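Local coordinates for protein COBE (PDB 2W6K) that probably acts in cobalamin (vitamin B12) biosynthesis and belongs to the CbiG C-terminal family, at residues A[92-95]-A[99-102]. Numbering follows the deposited sequence.
With SO4 (sulfate ion), chain B; SO4 (sulfate ion), chain C.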
ATOM      1  N   VAL A  92      -5.045  -1.333 -16.891  1.00 20.28           N
ATOM      2  CA  VAL A  92      -3.588  -1.190 -17.062  1.00 20.75           C
ATOM      3  C   VAL A  92      -2.822  -2.162 -16.149  1.00 20.90           C
ATOM      4  O   VAL A  92      -1.950  -2.904 -16.625  1.00 21.42           O
ATOM      5  CB  VAL A  92      -3.111   0.284 -16.823  1.00 20.47           C
ATOM      6  CG1 VAL A  92      -1.582   0.385 -16.822  1.00 20.89           C
ATOM      7  CG2 VAL A  92      -3.742   1.232 -17.876  1.00 22.09           C
ATOM      8  N   ALA A  93      -3.150  -2.170 -14.852  1.00 21.04           N
ATOM      9  CA  ALA A  93      -2.476  -3.072 -13.907  1.00 21.35           C
ATOM     10  C   ALA A  93      -2.625  -4.522 -14.358  1.00 21.45           C
ATOM     11  O   ALA A  93      -1.641  -5.264 -14.420  1.00 22.45           O
ATOM     12  CB  ALA A  93      -3.028  -2.899 -12.479  1.00 20.91           C
ATOM     13  N   LEU A  94      -3.845  -4.926 -14.679  1.00 22.59           N
ATOM     14  CA  LEU A  94      -4.087  -6.324 -15.028  1.00 23.35           C
ATOM     15  C   LEU A  94      -3.220  -6.720 -16.236  1.00 24.08           C
ATOM     16  O   LEU A  94      -2.528  -7.755 -16.197  1.00 23.80           O
ATOM     17  CB  LEU A  94      -5.583  -6.582 -15.253  1.00 23.45           C
ATOM     18  CG  LEU A  94      -6.150  -8.015 -15.348  1.00 24.48           C
ATOM     19  CD1 LEU A  94      -5.858  -8.665 -16.681  1.00 24.01           C
ATOM     20  CD2 LEU A  94      -5.678  -8.923 -14.217  1.00 28.53           C
ATOM     21  N   ARG A  95      -3.234  -5.869 -17.271  1.00 25.11           N
ATOM     22  CA  ARG A  95      -2.511  -6.103 -18.526  1.00 26.54           C
ATOM     23  C   ARG A  95      -1.025  -6.223 -18.282  1.00 26.79           C
ATOM     24  O   ARG A  95      -0.387  -7.149 -18.781  1.00 27.49           O
ATOM     25  CB  ARG A  95      -2.754  -4.970 -19.537  1.00 26.46           C
ATOM     26  CG  ARG A  95      -2.319  -5.314 -20.985  1.00 28.42           C
ATOM     27  CD  ARG A  95      -1.593  -4.179 -21.742  1.00 30.32           C
ATOM     28  NE  ARG A  95      -1.661  -2.876 -21.077  1.00 33.65           N
ATOM     29  CZ  ARG A  95      -0.998  -1.788 -21.466  1.00 33.69           C
ATOM     30  NH1 ARG A  95      -0.209  -1.820 -22.532  0.70 33.99           N
ATOM     31  NH2 ARG A  95      -1.118  -0.659 -20.775  0.70 34.14           N
ATOM     32  N   CYS A  99      -2.041  -8.521 -11.941  1.00 20.59           N
ATOM     33  CA  CYS A  99      -2.721  -8.146 -10.694  1.00 19.77           C
ATOM     34  C   CYS A  99      -3.695  -7.025 -11.023  1.00 18.47           C
ATOM     35  O   CYS A  99      -3.324  -6.087 -11.738  1.00 18.53           O
ATOM     36  CB  CYS A  99      -1.675  -7.663  -9.676  1.00 20.32           C
ATOM     37  SG  CYS A  99      -2.274  -6.631  -8.299  1.00 21.43           S
ATOM     38  N   SER A 100      -4.923  -7.099 -10.497  1.00 17.03           N
ATOM     39  CA  SER A 100      -5.977  -6.119 -10.862  1.00 16.16           C
ATOM     40  C   SER A 100      -5.827  -4.739 -10.215  1.00 15.12           C
ATOM     41  O   SER A 100      -6.434  -3.770 -10.651  1.00 15.08           O
ATOM     42  CB  SER A 100      -7.374  -6.674 -10.542  1.00 17.94           C
ATOM     43  OG  SER A 100      -7.634  -7.800 -11.382  1.00 21.69           O
ATOM     44  N   SER A 101      -5.082  -4.664  -9.125  1.00 13.92           N
ATOM     45  CA  SER A 101      -4.791  -3.352  -8.516  1.00 12.65           C
ATOM     46  C   SER A 101      -3.541  -3.471  -7.725  1.00 11.47           C
ATOM     47  O   SER A 101      -3.550  -4.128  -6.683  1.00 11.67           O
ATOM     48  CB  SER A 101      -5.915  -2.835  -7.610  1.00 12.96           C
ATOM     49  OG  SER A 101      -5.462  -1.638  -6.971  1.00 13.50           O
ATOM     50  N   VAL A 102      -2.461  -2.858  -8.206  1.00 10.25           N
ATOM     51  CA  VAL A 102      -1.184  -2.911  -7.507  1.00  9.67           C
ATOM     52  C   VAL A 102      -1.317  -2.235  -6.155  1.00  9.24           C
ATOM     53  O   VAL A 102      -0.820  -2.758  -5.161  1.00 10.03           O
ATOM     54  CB  VAL A 102      -0.030  -2.290  -8.340  1.00  8.89           C
ATOM     55  CG1 VAL A 102       1.208  -2.047  -7.486  1.00 11.01           C
ATOM     56  CG2 VAL A 102       0.267  -3.189  -9.526  1.00 12.54           C
TER
HETATM   57  S   SO4 B1140      -3.289   0.314  -9.487  1.00 13.59           S
HETATM   58  O1  SO4 B1140      -3.403   1.450 -10.457  1.00 19.44           O
HETATM   59  O2  SO4 B1140      -2.718  -0.842 -10.164  1.00 16.13           O
HETATM   60  O3  SO4 B1140      -4.625  -0.003  -9.026  1.00 17.46           O
HETATM   61  O4  SO4 B1140      -2.443   0.728  -8.405  1.00 18.00           O
HETATM   62  S   SO4 C1141      -7.495   1.741 -15.357  1.00 22.41           S
HETATM   63  O1  SO4 C1141      -8.102   3.050 -15.584  1.00 24.91           O
HETATM   64  O2  SO4 C1141      -6.758   1.777 -14.082  1.00 19.61           O
HETATM   65  O3  SO4 C1141      -6.613   1.305 -16.416  1.00 21.58           O
HETATM   66  O4  SO4 C1141      -8.563   0.742 -15.247  1.00 22.09           O
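The turn that leads from the short helix 91-97 into the N-cap of helix 102-115 packs against helix 91-97, and two sulfate ions, probably from the crystallisation liquor, sit at the starts of these two helices. Ala93 points its methyl group at the turn: CB lies 3.3 Å from Cys99 O and meets the backbone of Ser100, Ser101 and Val102 more loosely. Val102 CG2 makes a loose apolar contact with Ala93 CB (4.4 Å). Cys99 O approaches the helix backbone without a proper hydrogen bond; Leu94 N is near but badly angled, and Leu94 CA makes a CH...O contact of 3.4 Å with that oxygen, bent to 125° at the hydrogen. One residue further along the helix from Ala93, Leu94 carries CG anti to its N (chi1 -167°) and lays CD2 alongside Ser100 OG at 3.6 Å. Thr97 OG1 bonds both Ala93 O and Cys99 N, tying the helix to the turn. Ser101 is the N-cap residue: its OG bonds Glu104 N and also donates to O3 of the chain B sulfate at 2.8 Å; the same anion takes Val102 N on O2 and is bonded by Ala103 N, backbone N-H groups as expected for an anion at a helix N-terminus, while Lys125 NZ is a separate, charged partner. Ser90 OG and Ala91 N hold the chain C sulfate together with Val92 N, which lies 3.1 Å from O3 of that sulfate, with a nearly straight N-H...O angle of 166°.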